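Local coordinates for protein pngf-ii (Elizabethkingia meningoseptica, PDB 4R4X) that removes N-linked glycans from glycoproteins as a bacterial peptide:N-glycosidase, probably by hydrolysing the bond between the innermost sugar and its asparagine, at residues V50-R55 with L157-L162; Q62-F65 with I71-T74. All blocks are in the same frame, centred on the assembly; numbering follows the deposited sequence.

Contact 1 (V50-R55 with L157-L162); sequences VNEINR and LDDQSL. With ZN (zinc ion), chain B.
Asp159 OD2 and the carboxylate of Glu52 bind the same zinc ion, the two side chains coming toward each other from opposite directions, and so make a metal bridge between a strand and the start of a short helix in the N-terminal N-glycanase domain. The two acids bind in different ways. Asp159 uses one oxygen, OD2, 2.1 Å from the zinc ion, while its OD1 lies at 3.5 Å. Glu52 is modelled as chelating with both: its OE1 is 2.2 Å from the metal and its OE2 2.5 Å. That longer arm needs caution, because Glu52 OE2 also stands a doubtfully short 2.4 Å from Asp159 OD2, with both atoms on the metal. The carboxylate planes are nearly coplanar, 9° apart, and the zinc ion stands to one side of the Glu52 plane. The shared cation may partly offset the repulsion between these neighbouring negative groups.

Glu52 leaves strand 48-54 with CG beside its backbone N, and the extended chain beyond carries the carboxylate across to the metal. Leu33 and Phe63, from the strands flanking 48-54, pack against this side chain. Asp159 holds the N-cap position of helix 160-163 yet makes no capping bond; with chi1 at 62°, CG sits between the backbone N and carbonyl carbon, and the carboxylate is given to the zinc ion. Asp158 forms an Asx turn instead: its OD1 accepts from Gln160 N at 3.2 Å, approached on the anti side and from well out of the carboxylate plane. Both zinc ligands also touch a crystal neighbour.

Away from the metal, Val50 and Leu162 both touch Ile39 of helix 37-40. Their methyls approach tip to tip, Val50 CG2 lying 4.2 Å from Leu162 CD2.

Contact 2 (Q62-F65 with I71-T74); sequences QFAF and IVKT
Residues 62-65 and 71-74 are the two arms of a beta hairpin, running antiparallel at 160° with their axes 4.6 Å apart. Gln62 with Thr74 and Ala64 with Val72 are the hydrogen-bonded pairs; Phe63 with Lys73 and Phe65 with Ile71 are the non-hydrogen-bonded ones. Each bonded pair closes a two-bond ring, and the shortest link is Ala64 N to Val72 O at 2.8 Å. Between the rings, CA-H groups also meet carbonyls, Lys73 CA standing 3.0 Å from Gln62 O.

The aromatic face of the hairpin carries Phe63, Phe65, Ile71 and Lys73. Ile71 serves both rings with different branches. With chi1 at -60° its CG1 is anti to the carbonyl carbon and sends CD1 over a face of Phe65, a CH-pi contact 4.2 Å from that ring's centroid. CG2 turns instead to the edge of Phe63, 4.2 Å from its CD2. Phe63 and Lys73 lie side by side and point the same way: Lys73 CB meets Phe63 CD2 obliquely at 3.7 Å, and the lysine methylenes continue alongside the ring, CD lying 3.9 Å from Phe63 CE2. On the other face, Ala64 CB packs on Val72 CG2 at 3.8 Å, while Thr74 OG1 is tied to Lys171 O.

Beyond the hairpin, Phe65 stacks on Phe48 and Phe63 meets the ring of Phe163 edge-to-face. Strand 48-54 runs antiparallel along the outer edge of 59-65, and strand 167-170 parallel along that of 70-76. Helix 173-182 covers the Ala64 and Val72 face, with Tyr176 touching Gln62, Ala64 and Val72, and Ile180 reaching Ala64.

In the fold
From the N terminus, several strands and helix 37-40 come before strand 48-54; the chain then turns back through strand 59-65 and again into strand 70-76, where contact 2 closes a tight hairpin. It then runs through further strands before residues 157-162 return to strand 48-54 at contact 1, closing a loop of about a hundred residues. Contact 2 is nested inside that loop, and the two centres lie about 12 Å apart. They are joined directly: Phe63 N is probably hydrogen-bonded to Val50 O between adjacent strands. Contact 1 thus links this strand ladder to helix 160-163, and contact 2 extends the ladder toward strand 167-170, all within the N-terminal N-glycanase family region.

Contact 1 (V50-R55 with L157-L162)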
loop_
_atom_site.group_PDB
_atom_site.type_symbol
_atom_site.label_atom_id
_atom_site.label_comp_id
_atom_site.label_asym_id
_atom_site.label_seq_id
_atom_site.Cartn_x
_atom_site.Cartn_y
_atom_site.Cartn_z
ATOM N N VAL A 50 18.417 20.417 2.683
ATOM C CA VAL A 50 19.385 21.493 2.579
ATOM C C VAL A 50 20.602 20.967 1.815
ATOM O O VAL A 50 20.912 19.776 1.873
ATOM C CB VAL A 50 19.752 21.923 4.032
ATOM C CG1 VAL A 50 21.160 22.430 4.157
ATOM C CG2 VAL A 50 18.730 22.919 4.560
ATOM N N ASN A 51 21.305 21.855 1.115
ATOM C CA ASN A 51 22.535 21.479 0.439
ATOM C C ASN A 51 23.724 22.303 0.988
ATOM O O ASN A 51 23.571 23.458 1.346
ATOM C CB ASN A 51 22.299 21.689 -1.056
ATOM C CG ASN A 51 23.490 21.328 -1.900
ATOM O OD1 ASN A 51 23.597 20.199 -2.391
ATOM N ND2 ASN A 51 24.378 22.283 -2.106
ATOM N N GLU A 52 24.901 21.696 1.092
ATOM C CA GLU A 52 26.107 22.423 1.468
ATOM C C GLU A 52 27.250 21.977 0.589
ATOM O O GLU A 52 27.388 20.788 0.294
ATOM C CB GLU A 52 26.484 22.196 2.927
ATOM C CG GLU A 52 25.472 22.743 3.920
ATOM C CD GLU A 52 26.008 22.839 5.344
ATOM O OE1 GLU A 52 27.017 22.176 5.659
ATOM O OE2 GLU A 52 25.418 23.585 6.159
ATOM N N ILE A 53 28.061 22.938 0.165
ATOM C CA ILE A 53 29.196 22.678 -0.693
ATOM C C ILE A 53 30.439 23.106 0.037
ATOM O O ILE A 53 30.493 24.221 0.525
ATOM C CB ILE A 53 29.111 23.482 -2.000
ATOM C CG1 ILE A 53 27.850 23.070 -2.753
ATOM C CG2 ILE A 53 30.378 23.269 -2.822
ATOM C CD1 ILE A 53 27.675 23.693 -4.119
ATOM N N ASN A 54 31.418 22.206 0.093
ATOM C CA ASN A 54 32.734 22.476 0.628
ATOM C C ASN A 54 33.567 22.980 -0.533
ATOM O O ASN A 54 33.801 22.246 -1.481
ATOM C CB ASN A 54 33.333 21.191 1.208
ATOM C CG ASN A 54 34.735 21.400 1.761
ATOM O OD1 ASN A 54 35.430 22.349 1.390
ATOM N ND2 ASN A 54 35.151 20.514 2.655
ATOM N N ARG A 55 33.949 24.248 -0.492
ATOM C CA ARG A 55 34.582 24.865 -1.654
ATOM C C ARG A 55 36.063 24.459 -1.798
ATOM O O ARG A 55 36.649 24.670 -2.850
ATOM C CB ARG A 55 34.440 26.381 -1.590
ATOM C CG ARG A 55 33.013 26.886 -1.719
ATOM C CD ARG A 55 32.424 26.638 -3.110
ATOM N NE ARG A 55 31.026 27.062 -3.183
ATOM C CZ ARG A 55 30.232 26.847 -4.242
ATOM N NH1 ARG A 55 30.692 26.261 -5.348
ATOM N NH2 ARG A 55 28.988 27.273 -4.236
ATOM N N LEU A 157 28.913 32.306 8.282
ATOM C CA LEU A 157 28.049 31.196 7.926
ATOM C C LEU A 157 27.943 30.358 9.205
ATOM O O LEU A 157 28.880 29.654 9.574
ATOM C CB LEU A 157 28.629 30.405 6.753
ATOM C CG LEU A 157 27.667 29.431 6.048
ATOM C CD1 LEU A 157 28.174 29.070 4.659
ATOM C CD2 LEU A 157 27.428 28.174 6.852
ATOM N N ASP A 158 26.826 30.490 9.908
ATOM C CA ASP A 158 26.622 29.774 11.175
ATOM C C ASP A 158 25.349 28.934 11.059
ATOM O O ASP A 158 24.241 29.454 11.168
ATOM C CB ASP A 158 26.549 30.771 12.332
ATOM C CG ASP A 158 26.168 30.129 13.663
ATOM O OD1 ASP A 158 26.247 28.886 13.804
ATOM O OD2 ASP A 158 25.788 30.897 14.583
ATOM N N ASP A 159 25.522 27.635 10.841
ATOM C CA ASP A 159 24.389 26.733 10.686
ATOM C C ASP A 159 24.274 25.757 11.852
ATOM O O ASP A 159 23.636 24.711 11.729
ATOM C CB ASP A 159 24.495 25.964 9.367
ATOM C CG ASP A 159 25.729 25.087 9.302
ATOM O OD1 ASP A 159 26.333 24.826 10.364
ATOM O OD2 ASP A 159 26.097 24.658 8.188
ATOM N N GLN A 160 24.888 26.096 12.981
ATOM C CA GLN A 160 24.819 25.233 14.155
ATOM C C GLN A 160 23.382 25.052 14.643
ATOM O O GLN A 160 23.008 23.947 14.955
ATOM C CB GLN A 160 25.724 25.732 15.289
ATOM C CG GLN A 160 25.957 24.710 16.412
ATOM C CD GLN A 160 24.766 24.578 17.359
ATOM O OE1 GLN A 160 24.092 25.560 17.672
ATOM N NE2 GLN A 160 24.493 23.355 17.794
ATOM N N SER A 161 22.551 26.089 14.656
ATOM C CA SER A 161 21.180 25.883 15.152
ATOM C C SER A 161 20.330 25.054 14.190
ATOM O O SER A 161 19.368 24.401 14.588
ATOM C CB SER A 161 20.471 27.207 15.463
ATOM O OG SER A 161 20.426 28.049 14.340
ATOM N N LEU A 162 20.670 25.095 12.918
ATOM C CA LEU A 162 19.952 24.306 11.934
ATOM C C LEU A 162 20.139 22.820 12.235
ATOM O O LEU A 162 19.178 22.063 12.232
ATOM C CB LEU A 162 20.442 24.660 10.527
ATOM C CG LEU A 162 19.802 23.879 9.387
ATOM C CD1 LEU A 162 18.290 24.094 9.370
ATOM C CD2 LEU A 162 20.435 24.318 8.079
HETATM ZN ZN ZN B . 27.648 23.557 7.324
#

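Contact 2 (Q62-F65 with I71-T74)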
loop_
_atom_site.group_PDB
_atom_site.type_symbol
_atom_site.label_atom_id
_atom_site.label_comp_id
_atom_site.label_asym_id
_atom_site.label_seq_id
_atom_site.Cartn_x
_atom_site.Cartn_y
_atom_site.Cartn_z
ATOM N N GLN A 62 24.129 16.701 0.559
ATOM C CA GLN A 62 22.709 16.884 0.602
ATOM C C GLN A 62 22.209 16.295 1.917
ATOM O O GLN A 62 22.520 15.156 2.238
ATOM C CB GLN A 62 22.068 16.164 -0.584
ATOM C CG GLN A 62 20.645 16.588 -0.849
ATOM C CD GLN A 62 20.519 17.972 -1.462
ATOM O OE1 GLN A 62 21.452 18.510 -2.065
ATOM N NE2 GLN A 62 19.339 18.545 -1.331
ATOM N N PHE A 63 21.417 17.065 2.644
ATOM C CA PHE A 63 20.906 16.675 3.955
ATOM C C PHE A 63 19.394 16.645 3.894
ATOM O O PHE A 63 18.791 17.590 3.406
ATOM C CB PHE A 63 21.283 17.717 5.017
ATOM C CG PHE A 63 22.752 17.926 5.179
ATOM C CD1 PHE A 63 23.423 18.836 4.386
ATOM C CD2 PHE A 63 23.469 17.222 6.143
ATOM C CE1 PHE A 63 24.793 19.039 4.553
ATOM C CE2 PHE A 63 24.834 17.416 6.303
ATOM C CZ PHE A 63 25.499 18.330 5.507
ATOM N N ALA A 64 18.799 15.608 4.463
ATOM C CA ALA A 64 17.357 15.483 4.561
ATOM C C ALA A 64 16.949 15.410 6.028
ATOM O O ALA A 64 17.426 14.555 6.761
ATOM C CB ALA A 64 16.875 14.241 3.806
ATOM N N PHE A 65 16.057 16.308 6.425
ATOM C CA PHE A 65 15.573 16.376 7.790
ATOM C C PHE A 65 14.273 15.577 7.792
ATOM O O PHE A 65 13.321 15.983 7.176
ATOM C CB PHE A 65 15.324 17.831 8.189
ATOM C CG PHE A 65 16.586 18.653 8.309
ATOM C CD1 PHE A 65 17.432 18.835 7.222
ATOM C CD2 PHE A 65 16.915 19.262 9.515
ATOM C CE1 PHE A 65 18.594 19.594 7.334
ATOM C CE2 PHE A 65 18.077 20.024 9.630
ATOM C CZ PHE A 65 18.916 20.187 8.535
ATOM N N ILE A 71 18.432 13.122 10.804
ATOM C CA ILE A 71 18.934 13.682 9.551
ATOM C C ILE A 71 19.787 12.642 8.820
ATOM O O ILE A 71 20.682 12.037 9.419
ATOM C CB ILE A 71 19.858 14.889 9.817
ATOM C CG1 ILE A 71 19.109 16.009 10.566
ATOM C CG2 ILE A 71 20.438 15.442 8.513
ATOM C CD1 ILE A 71 20.044 17.080 11.118
ATOM N N VAL A 72 19.531 12.486 7.525
ATOM C CA VAL A 72 20.384 11.704 6.666
ATOM C C VAL A 72 21.105 12.628 5.680
ATOM O O VAL A 72 20.634 13.731 5.375
ATOM C CB VAL A 72 19.637 10.562 5.946
ATOM C CG1 VAL A 72 19.119 9.564 6.971
ATOM C CG2 VAL A 72 18.492 11.042 5.073
ATOM N N LYS A 73 22.265 12.182 5.221
ATOM C CA LYS A 73 23.006 12.936 4.250
ATOM C C LYS A 73 23.581 12.001 3.197
ATOM O O LYS A 73 23.808 10.810 3.434
ATOM C CB LYS A 73 24.107 13.793 4.924
ATOM C CG LYS A 73 25.445 13.100 5.098
ATOM C CD LYS A 73 26.488 13.950 5.814
ATOM C CE LYS A 73 27.436 14.625 4.841
ATOM N NZ LYS A 73 28.492 15.425 5.546
ATOM N N THR A 74 23.810 12.559 2.027
ATOM C CA THR A 74 24.513 11.851 0.995
ATOM C C THR A 74 25.514 12.851 0.427
ATOM O O THR A 74 25.211 14.059 0.331
ATOM C CB THR A 74 23.509 11.253 -0.023
ATOM O OG1 THR A 74 24.058 10.085 -0.631
ATOM C CG2 THR A 74 23.132 12.237 -1.079
#